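TetR-family transcriptional regulator (Pectobacterium atrosepticum, PDB 2HYT) probably binds DNA through a helix-turn-helix motif and regulates transcription, as is usual for TetR-family proteins. Local coordinates at residues R94-M99 against E163-I168. Residues are numbered along the deposited sequence; the frame is centred on the assembly and turned at random.
Sequences RAYLEM and EAAFWI. With EDO (1,2-ethanediol), chain E.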
loop_
_atom_site.group_PDB
_atom_site.type_symbol
_atom_site.label_atom_id
_atom_site.label_comp_id
_atom_site.label_asym_id
_atom_site.label_seq_id
_atom_site.Cartn_x
_atom_site.Cartn_y
_atom_site.Cartn_z
ATOM N N ARG A 94 -6.458 6.363 14.888
ATOM C CA ARG A 94 -6.880 5.120 15.549
ATOM C C ARG A 94 -8.166 4.560 14.933
ATOM O O ARG A 94 -8.328 3.355 14.785
ATOM C CB ARG A 94 -7.100 5.359 17.021
ATOM C CG ARG A 94 -5.820 5.575 17.792
ATOM C CD ARG A 94 -6.064 5.495 19.316
ATOM N NE ARG A 94 -7.076 6.456 19.779
ATOM C CZ ARG A 94 -6.815 7.656 20.307
ATOM N NH1 ARG A 94 -5.575 8.094 20.466
ATOM N NH2 ARG A 94 -7.827 8.420 20.686
ATOM N N ALA A 95 -9.092 5.456 14.596
ATOM C CA ALA A 95 -10.379 5.050 14.022
ATOM C C ALA A 95 -10.215 4.310 12.685
ATOM O O ALA A 95 -10.912 3.321 12.399
ATOM C CB ALA A 95 -11.287 6.261 13.876
ATOM N N TYR A 96 -9.228 4.723 11.892
ATOM C CA TYR A 96 -8.899 4.040 10.664
ATOM C C TYR A 96 -8.531 2.567 10.916
ATOM O O TYR A 96 -8.964 1.645 10.183
ATOM C CB TYR A 96 -7.774 4.770 9.934
ATOM C CG TYR A 96 -7.542 4.237 8.569
ATOM C CD1 TYR A 96 -6.736 3.100 8.381
ATOM C CD2 TYR A 96 -8.110 4.834 7.443
ATOM C CE1 TYR A 96 -6.539 2.585 7.093
ATOM C CE2 TYR A 96 -7.893 4.323 6.170
ATOM C CZ TYR A 96 -7.105 3.182 6.013
ATOM O OH TYR A 96 -6.822 2.608 4.786
ATOM N N LEU A 97 -7.721 2.339 11.936
ATOM C CA LEU A 97 -7.375 0.981 12.326
ATOM C C LEU A 97 -8.570 0.221 12.904
ATOM O O LEU A 97 -8.753 -0.969 12.610
ATOM C CB LEU A 97 -6.244 0.982 13.343
ATOM C CG LEU A 97 -4.922 1.604 12.890
ATOM C CD1 LEU A 97 -3.824 1.306 13.923
ATOM C CD2 LEU A 97 -4.500 1.099 11.500
ATOM N N GLU A 98 -9.351 0.895 13.742
ATOM C CA GLU A 98 -10.566 0.302 14.351
ATOM C C GLU A 98 -11.554 -0.154 13.268
ATOM O O GLU A 98 -12.221 -1.190 13.428
ATOM C CB GLU A 98 -11.235 1.298 15.291
ATOM C CG GLU A 98 -10.437 1.517 16.536
ATOM C CD GLU A 98 -10.866 2.717 17.368
ATOM O OE1 GLU A 98 -11.664 3.567 16.904
ATOM O OE2 GLU A 98 -10.362 2.795 18.513
HETATM N N MSE A 99 -11.612 0.567 12.148
HETATM C CA MSE A 99 -12.449 0.170 11.021
HETATM C C MSE A 99 -12.074 -1.170 10.422
HETATM O O MSE A 99 -12.926 -1.836 9.814
HETATM C CB MSE A 99 -12.380 1.228 9.958
HETATM C CG MSE A 99 -13.218 2.335 10.242
HETATM SE SE MSE A 99 -12.873 3.822 8.946
HETATM C CE MSE A 99 -14.183 4.939 9.684
ATOM N N GLU A 163 -1.377 0.030 5.688
ATOM C CA GLU A 163 -0.719 -1.262 5.835
ATOM C C GLU A 163 -1.099 -1.960 7.148
ATOM O O GLU A 163 -1.331 -3.186 7.184
ATOM C CB GLU A 163 0.810 -1.093 5.782
ATOM C CG GLU A 163 1.551 -2.353 5.479
ATOM C CD GLU A 163 1.254 -2.892 4.064
ATOM O OE1 GLU A 163 0.710 -2.141 3.194
ATOM O OE2 GLU A 163 1.527 -4.092 3.859
ATOM N N ALA A 164 -1.125 -1.184 8.215
ATOM C CA ALA A 164 -1.507 -1.728 9.519
ATOM C C ALA A 164 -2.944 -2.275 9.474
ATOM O O ALA A 164 -3.231 -3.295 10.080
ATOM C CB ALA A 164 -1.305 -0.698 10.609
ATOM N N ALA A 165 -3.851 -1.606 8.761
ATOM C CA ALA A 165 -5.230 -2.123 8.594
ATOM C C ALA A 165 -5.244 -3.466 7.884
ATOM O O ALA A 165 -5.935 -4.388 8.321
ATOM C CB ALA A 165 -6.109 -1.119 7.896
ATOM N N PHE A 166 -4.462 -3.615 6.824
ATOM C CA PHE A 166 -4.313 -4.923 6.162
ATOM C C PHE A 166 -3.864 -5.989 7.134
ATOM O O PHE A 166 -4.438 -7.101 7.159
ATOM C CB PHE A 166 -3.302 -4.864 5.026
ATOM C CG PHE A 166 -3.808 -4.201 3.775
ATOM C CD1 PHE A 166 -5.071 -4.499 3.255
ATOM C CD2 PHE A 166 -2.976 -3.372 3.033
ATOM C CE1 PHE A 166 -5.497 -3.902 2.069
ATOM C CE2 PHE A 166 -3.425 -2.769 1.858
ATOM C CZ PHE A 166 -4.681 -3.072 1.375
ATOM N N TRP A 167 -2.870 -5.638 7.927
ATOM C CA TRP A 167 -2.242 -6.541 8.885
ATOM C C TRP A 167 -3.296 -6.948 9.908
ATOM O O TRP A 167 -3.501 -8.139 10.192
ATOM C CB TRP A 167 -1.035 -5.868 9.529
ATOM C CG TRP A 167 -0.381 -6.694 10.544
ATOM C CD1 TRP A 167 0.370 -7.820 10.340
ATOM C CD2 TRP A 167 -0.429 -6.500 11.971
ATOM N NE1 TRP A 167 0.812 -8.315 11.532
ATOM C CE2 TRP A 167 0.332 -7.528 12.550
ATOM C CE3 TRP A 167 -1.012 -5.544 12.802
ATOM C CZ2 TRP A 167 0.495 -7.642 13.905
ATOM C CZ3 TRP A 167 -0.833 -5.661 14.166
ATOM C CH2 TRP A 167 -0.131 -6.719 14.700
ATOM N N ILE A 168 -4.040 -5.986 10.420
ATOM C CA ILE A 168 -5.072 -6.320 11.418
ATOM C C ILE A 168 -6.104 -7.269 10.800
ATOM O O ILE A 168 -6.553 -8.225 11.458
ATOM C CB ILE A 168 -5.755 -5.051 11.947
ATOM C CG1 ILE A 168 -4.787 -4.247 12.797
ATOM C CG2 ILE A 168 -7.013 -5.381 12.726
ATOM C CD1 ILE A 168 -5.144 -2.763 13.016
HETATM C C1 EDO E . -14.846 4.250 13.609
HETATM O O1 EDO E . -15.160 5.610 13.948
HETATM C C2 EDO E . -13.725 3.659 14.431
HETATM O O2 EDO E . -14.273 3.006 15.586
#
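Leu97 leans across from helix 85-98 onto helix 150-170, and its CD2 methyl settles 3.8 Å from CB of Ala164. The same methyl lies 3.9 Å from the backbone N of Ala165, close to the helix backbone because alanine puts only one carbon in the way. Leucine suits this place: chi1 (-61°) sets CG beside its own backbone N, and the forked end beyond it comes nearer helix 150-170 through CD2, while Leu178 and Leu185 of helix 174-190 also pack on the side chain. One turn on from Ala164, Ile168 offers an apolar end, its CD1 touching CB of Leu97 at 3.9 Å. Tyr96 flanks the leucine with a broad ring, whose CE1 meets CB of Ala165 obliquely at 3.8 Å. The helix segments run roughly parallel, 31° apart, and their axes come within 9.3 Å at the closest.

Glu98 belongs to the looser, solvent side, where a charged residue is at home. Its CB points away from helix 150-170, and OE1 accepts a 3.0 Å hydrogen bond from O2 of an ethanediol, probably left from crystallisation. Ala164 also packs on Leu156 of the second subunit, and Trp167 on Ala152 of that subunit, joining this core of the C-terminal domain to the dimer interface. No hydrogen bond links the two segments, so their mutual attachment rests on apolar contact: a leucine methyl and a tyrosine ring against alanines, and an isoleucine methyl against the leucine.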